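Local coordinates for protein CT398 (Chlamydia trachomatis, PDB 4ILO) that is of unknown function but pairs a long antiparallel coiled-coil hairpin with a zinc ribbon, an architecture consistent with binding DNA or RNA, at residues A40-I45 with S136-S141; S203-A208 with E227-I232. All coordinates share one frame; numbering follows the deposited sequence.

Contact 1 of 2, residues A40-I45 with S136-S141; sequences ALKTDI and SSTENS
Thr138 meets three residues of helix segment 40-45: Leu41, Lys42 and Ile45. Its chi1 of -62° sets OG1 beside the backbone N and leaves CG2 anti to it. On the tightly packed side, Thr138 OG1 meets Ile45 CD1 tip to tip at 3.6 Å; the hydroxyl is also hydrogen-bonded to Ser134 O of its own helix, so its polar need is met while it packs against a methyl. Ile45, the buried member of the group, continues onto Ser134 and Leu135. On the solvent side, the exposed Leu41 brings CD2 to 3.7 Å from Thr138 CG2, a methyl that also lies 4.1 Å from Lys42 CG. Beside it, the aliphatic stems of Lys42 and Glu139 make one close crossing at about a right angle, Lys42 CD 3.7 Å from Glu139 CG. Their charged ends part: Lys42 NZ stays 5.3 Å from Glu139 OE1 and forms a salt bridge with Glu146, whereas Glu139 pairs with Arg46. The helix segments run antiparallel at 164°, their axes 10.1 Å apart, as in a coiled-coil hairpin. With no hydrogen bond between the segments, their cohesion here is van der Waals, flanked by salt bridges that link the two helices at neighbouring positions.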
loop_
_atom_site.group_PDB
_atom_site.type_symbol
_atom_site.label_atom_id
_atom_site.label_comp_id
_atom_site.label_asym_id
_atom_site.label_seq_id
_atom_site.Cartn_x
_atom_site.Cartn_y
_atom_site.Cartn_z
ATOM N N ALA A 40 0.675 -1.638 4.309
ATOM C CA ALA A 40 1.789 -2.361 3.711
ATOM C C ALA A 40 2.989 -2.452 4.662
ATOM O O ALA A 40 3.752 -3.419 4.610
ATOM C CB ALA A 40 2.166 -1.691 2.382
ATOM N N LEU A 41 3.196 -1.461 5.522
ATOM C CA LEU A 41 4.276 -1.582 6.482
ATOM C C LEU A 41 3.973 -2.695 7.478
ATOM O O LEU A 41 4.868 -3.476 7.844
ATOM C CB LEU A 41 4.525 -0.235 7.172
ATOM C CG LEU A 41 5.659 -0.183 8.213
ATOM C CD1 LEU A 41 7.024 -0.072 7.567
ATOM C CD2 LEU A 41 5.460 0.990 9.165
ATOM N N LYS A 42 2.706 -2.812 7.899
ATOM C CA LYS A 42 2.324 -3.906 8.790
ATOM C C LYS A 42 2.382 -5.234 8.063
ATOM O O LYS A 42 2.843 -6.229 8.621
ATOM C CB LYS A 42 0.918 -3.719 9.348
ATOM C CG LYS A 42 0.745 -2.449 10.194
ATOM C CD LYS A 42 -0.588 -2.397 10.936
ATOM C CE LYS A 42 -1.740 -1.901 10.063
ATOM N NZ LYS A 42 -2.909 -1.590 10.937
ATOM N N THR A 43 1.900 -5.281 6.823
ATOM C CA THR A 43 1.849 -6.566 6.158
ATOM C C THR A 43 3.248 -7.110 5.929
ATOM O O THR A 43 3.470 -8.324 6.020
ATOM C CB THR A 43 1.062 -6.443 4.866
ATOM O OG1 THR A 43 -0.313 -6.225 5.203
ATOM C CG2 THR A 43 1.207 -7.723 4.040
ATOM N N ASP A 44 4.210 -6.224 5.682
ATOM C CA ASP A 44 5.584 -6.664 5.549
ATOM C C ASP A 44 6.095 -7.270 6.851
ATOM O O ASP A 44 6.841 -8.266 6.844
ATOM C CB ASP A 44 6.462 -5.495 5.124
ATOM C CG ASP A 44 7.902 -5.912 4.939
ATOM O OD1 ASP A 44 8.150 -6.697 4.002
ATOM O OD2 ASP A 44 8.779 -5.476 5.729
ATOM N N ILE A 45 5.725 -6.687 7.987
ATOM C CA ILE A 45 6.238 -7.234 9.240
ATOM C C ILE A 45 5.567 -8.567 9.540
ATOM O O ILE A 45 6.196 -9.479 10.076
ATOM C CB ILE A 45 6.109 -6.248 10.409
ATOM C CG1 ILE A 45 6.899 -4.977 10.140
ATOM C CG2 ILE A 45 6.651 -6.879 11.660
ATOM C CD1 ILE A 45 6.529 -3.853 11.083
ATOM N N SER A 136 3.899 -5.080 17.065
ATOM C CA SER A 136 2.991 -4.499 18.043
ATOM C C SER A 136 3.234 -2.998 18.162
ATOM O O SER A 136 2.279 -2.219 18.218
ATOM C CB SER A 136 3.103 -5.266 19.372
ATOM O OG SER A 136 2.295 -4.766 20.429
ATOM N N SER A 137 4.505 -2.563 18.110
ATOM C CA SER A 137 4.790 -1.128 18.203
ATOM C C SER A 137 4.285 -0.377 16.979
ATOM O O SER A 137 3.772 0.738 17.093
ATOM C CB SER A 137 6.285 -0.882 18.380
ATOM O OG SER A 137 6.710 -1.356 19.644
ATOM N N THR A 138 4.431 -0.963 15.799
ATOM C CA THR A 138 3.961 -0.310 14.588
ATOM C C THR A 138 2.441 -0.150 14.624
ATOM O O THR A 138 1.919 0.953 14.425
ATOM C CB THR A 138 4.415 -1.134 13.379
ATOM O OG1 THR A 138 5.852 -1.175 13.333
ATOM C CG2 THR A 138 3.879 -0.558 12.070
ATOM N N GLU A 139 1.716 -1.239 14.913
ATOM C CA GLU A 139 0.267 -1.161 15.090
ATOM C C GLU A 139 -0.107 -0.100 16.117
ATOM O O GLU A 139 -0.980 0.739 15.881
ATOM C CB GLU A 139 -0.281 -2.521 15.522
ATOM C CG GLU A 139 -0.171 -3.592 14.440
ATOM C CD GLU A 139 -0.790 -4.933 14.858
ATOM O OE1 GLU A 139 -1.367 -5.611 13.980
ATOM O OE2 GLU A 139 -0.695 -5.309 16.056
ATOM N N ASN A 140 0.545 -0.123 17.273
ATOM C CA ASN A 140 0.222 0.858 18.301
ATOM C C ASN A 140 0.471 2.283 17.803
ATOM O O ASN A 140 -0.377 3.154 17.969
ATOM C CB ASN A 140 1.001 0.558 19.585
ATOM C CG ASN A 140 0.631 1.502 20.728
ATOM O OD1 ASN A 140 -0.226 1.187 21.574
ATOM N ND2 ASN A 140 1.277 2.671 20.761
ATOM N N SER A 141 1.637 2.547 17.197
ATOM C CA SER A 141 1.958 3.904 16.781
ATOM C C SER A 141 1.043 4.392 15.679
ATOM O O SER A 141 1.018 5.595 15.400
ATOM C CB SER A 141 3.389 3.991 16.256
ATOM O OG SER A 141 4.292 4.116 17.335
#

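Contact 2 of 2, residues S203-A208 with E227-I232; sequences SGCHIA and EHCSRI. With ZN (zinc ion), chain C.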
loop_
_atom_site.group_PDB
_atom_site.type_symbol
_atom_site.label_atom_id
_atom_site.label_comp_id
_atom_site.label_asym_id
_atom_site.label_seq_id
_atom_site.Cartn_x
_atom_site.Cartn_y
_atom_site.Cartn_z
ATOM N N SER A 203 -7.064 33.873 -19.213
ATOM C CA SER A 203 -6.591 33.589 -17.868
ATOM C C SER A 203 -6.423 32.098 -17.628
ATOM O O SER A 203 -5.827 31.705 -16.628
ATOM C CB SER A 203 -7.504 34.236 -16.828
ATOM O OG SER A 203 -8.734 33.572 -16.734
ATOM N N GLY A 204 -6.911 31.265 -18.537
ATOM C CA GLY A 204 -6.634 29.843 -18.505
ATOM C C GLY A 204 -5.231 29.467 -18.958
ATOM O O GLY A 204 -4.575 28.654 -18.304
ATOM N N CYS A 205 -4.753 30.037 -20.068
ATOM C CA CYS A 205 -3.452 29.667 -20.624
ATOM C C CYS A 205 -2.463 30.825 -20.667
ATOM O O CYS A 205 -1.275 30.588 -20.901
ATOM C CB CYS A 205 -3.624 29.071 -22.039
ATOM S SG CYS A 205 -4.048 30.254 -23.394
ATOM N N HIS A 206 -2.924 32.062 -20.442
ATOM C CA HIS A 206 -2.120 33.293 -20.404
ATOM C C HIS A 206 -1.653 33.759 -21.777
ATOM O O HIS A 206 -0.748 34.582 -21.883
ATOM C CB HIS A 206 -0.967 33.252 -19.386
ATOM C CG HIS A 206 -1.432 33.260 -17.962
ATOM N ND1 HIS A 206 -2.767 33.325 -17.613
ATOM C CD2 HIS A 206 -0.747 33.208 -16.798
ATOM C CE1 HIS A 206 -2.880 33.307 -16.295
ATOM N NE2 HIS A 206 -1.668 33.245 -15.780
ATOM N N ILE A 207 -2.266 33.305 -22.833
ATOM C CA ILE A 207 -1.914 33.775 -24.166
ATOM C C ILE A 207 -2.840 34.945 -24.537
ATOM O O ILE A 207 -4.062 34.891 -24.315
ATOM C CB ILE A 207 -1.941 32.601 -25.169
ATOM C CG1 ILE A 207 -0.863 31.560 -24.736
ATOM C CG2 ILE A 207 -1.730 33.074 -26.620
ATOM C CD1 ILE A 207 -0.650 30.371 -25.695
ATOM N N ALA A 208 -2.246 36.041 -25.024
ATOM C CA ALA A 208 -3.009 37.254 -25.328
ATOM C C ALA A 208 -3.970 37.052 -26.503
ATOM O O ALA A 208 -3.665 36.366 -27.487
ATOM C CB ALA A 208 -2.060 38.409 -25.662
ATOM N N GLU A 227 -8.352 30.880 -28.707
ATOM C CA GLU A 227 -7.769 30.355 -29.937
ATOM C C GLU A 227 -6.595 29.412 -29.672
ATOM O O GLU A 227 -6.184 28.687 -30.591
ATOM C CB GLU A 227 -7.329 31.511 -30.832
ATOM C CG GLU A 227 -8.500 32.316 -31.406
ATOM C CD GLU A 227 -8.068 33.220 -32.542
ATOM O OE1 GLU A 227 -8.151 32.767 -33.702
ATOM O OE2 GLU A 227 -7.632 34.367 -32.280
ATOM N N HIS A 228 -6.075 29.374 -28.443
ATOM C CA HIS A 228 -4.933 28.512 -28.117
ATOM C C HIS A 228 -5.260 27.348 -27.203
ATOM O O HIS A 228 -4.786 26.235 -27.448
ATOM C CB HIS A 228 -3.797 29.368 -27.550
ATOM C CG HIS A 228 -3.494 30.540 -28.439
ATOM N ND1 HIS A 228 -2.502 30.516 -29.396
ATOM C CD2 HIS A 228 -4.126 31.729 -28.586
ATOM C CE1 HIS A 228 -2.504 31.657 -30.062
ATOM N NE2 HIS A 228 -3.476 32.413 -29.585
ATOM N N CYS A 229 -6.073 27.539 -26.166
ATOM C CA CYS A 229 -6.384 26.432 -25.276
ATOM C C CYS A 229 -7.801 25.910 -25.431
ATOM O O CYS A 229 -8.115 24.870 -24.860
ATOM C CB CYS A 229 -6.125 26.808 -23.807
ATOM S SG CYS A 229 -7.332 27.972 -23.025
ATOM N N SER A 230 -8.670 26.609 -26.155
ATOM C CA SER A 230 -10.053 26.184 -26.449
ATOM C C SER A 230 -11.017 26.383 -25.276
ATOM O O SER A 230 -12.228 26.040 -25.430
ATOM C CB SER A 230 -10.169 24.712 -26.903
ATOM O OG SER A 230 -9.486 24.475 -28.131
ATOM N N ARG A 231 -10.569 26.901 -24.133
ATOM C CA ARG A 231 -11.486 27.231 -23.059
ATOM C C ARG A 231 -12.487 28.300 -23.505
ATOM O O ARG A 231 -12.225 29.083 -24.421
ATOM C CB ARG A 231 -10.715 27.776 -21.869
ATOM C CG ARG A 231 -9.806 26.723 -21.186
ATOM C CD ARG A 231 -9.184 27.314 -19.944
ATOM N NE ARG A 231 -8.608 26.288 -19.067
ATOM C CZ ARG A 231 -7.421 25.728 -19.258
ATOM N NH1 ARG A 231 -6.683 26.056 -20.308
ATOM N NH2 ARG A 231 -6.979 24.812 -18.399
ATOM N N ILE A 232 -13.629 28.345 -22.813
ATOM C CA ILE A 232 -14.654 29.377 -23.044
ATOM C C ILE A 232 -14.221 30.675 -22.367
ATOM O O ILE A 232 -13.938 30.687 -21.163
ATOM C CB ILE A 232 -16.010 28.918 -22.478
ATOM C CG1 ILE A 232 -16.527 27.714 -23.259
ATOM C CG2 ILE A 232 -17.022 30.086 -22.484
ATOM C CD1 ILE A 232 -17.487 26.840 -22.488
HETATM ZN ZN ZN C . -6.376 30.022 -23.410
HETATM O O HOH W 1 -4.136 35.184 -29.839
#
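Cys205 and Cys229 share one first torsion, chi1 73° in both, which sets each SG between its backbone N and carbonyl carbon and turns the two sulfurs onto the same zinc ion. Cys205 SG and Cys229 SG each bind the zinc at 2.3 Å, and Cys205 CB touches Cys229 CB at 3.8 Å. Cys202 and Cys226 complete the four-cysteine site of this C4-type zinc ribbon. Cys229 SG also accepts two N-H groups from Arg231: the backbone N, and NH1 at 3.4 Å. The NH1 bond is fairly straight (161°) and the sulfur lies in the guanidinium plane, while Gly204 O sits over one face, offset toward the rim. These donors would be expected to draw negative charge from the thiolate. Cys205 SG receives a weak bond from Ile207 N.

Beyond the metal, Ile207 and His228 cross at about a right angle. Ile207 CG2 stands over the centre of the imidazole in a CH-pi contact, 3.4 Å from the ring centroid, and Ile207 CD1 reaches His228 CB at 3.8 Å. At the ring edge, in plane, a water bridges His228 NE2 and Ala208 O, to which it donates.

The two loops follow strands 201-202 and 224-225, the outermost strands of the four-stranded sheet. Arg231 ties the second to the segment leading into strand 194-198, through a salt bridge to Asp191 and a hydrogen bond to Arg192 O; Ile232 then enters strand 232-234 and packs on helix 176-189.

In the fold
Contact 1 comes first along the chain and closes before contact 2 opens. Their centres are 49 Å apart, with about 35 Å between nearest atoms, and they share no helix or strand. Contact 1 joins helix 2-86 to helix 90-171 within the coiled-coil hairpin, and contact 2 lies in the zinc ribbon; the centre of contact 1 is about 12 Å, and that of contact 2 about 39 Å, from the centre of the chain. Helix 176-189 and strand 194-198 come between them in sequence. The elongated chain thus joins its long antiparallel helices mainly by side-chain packing and the loops of its small sheet domain chiefly through a metal.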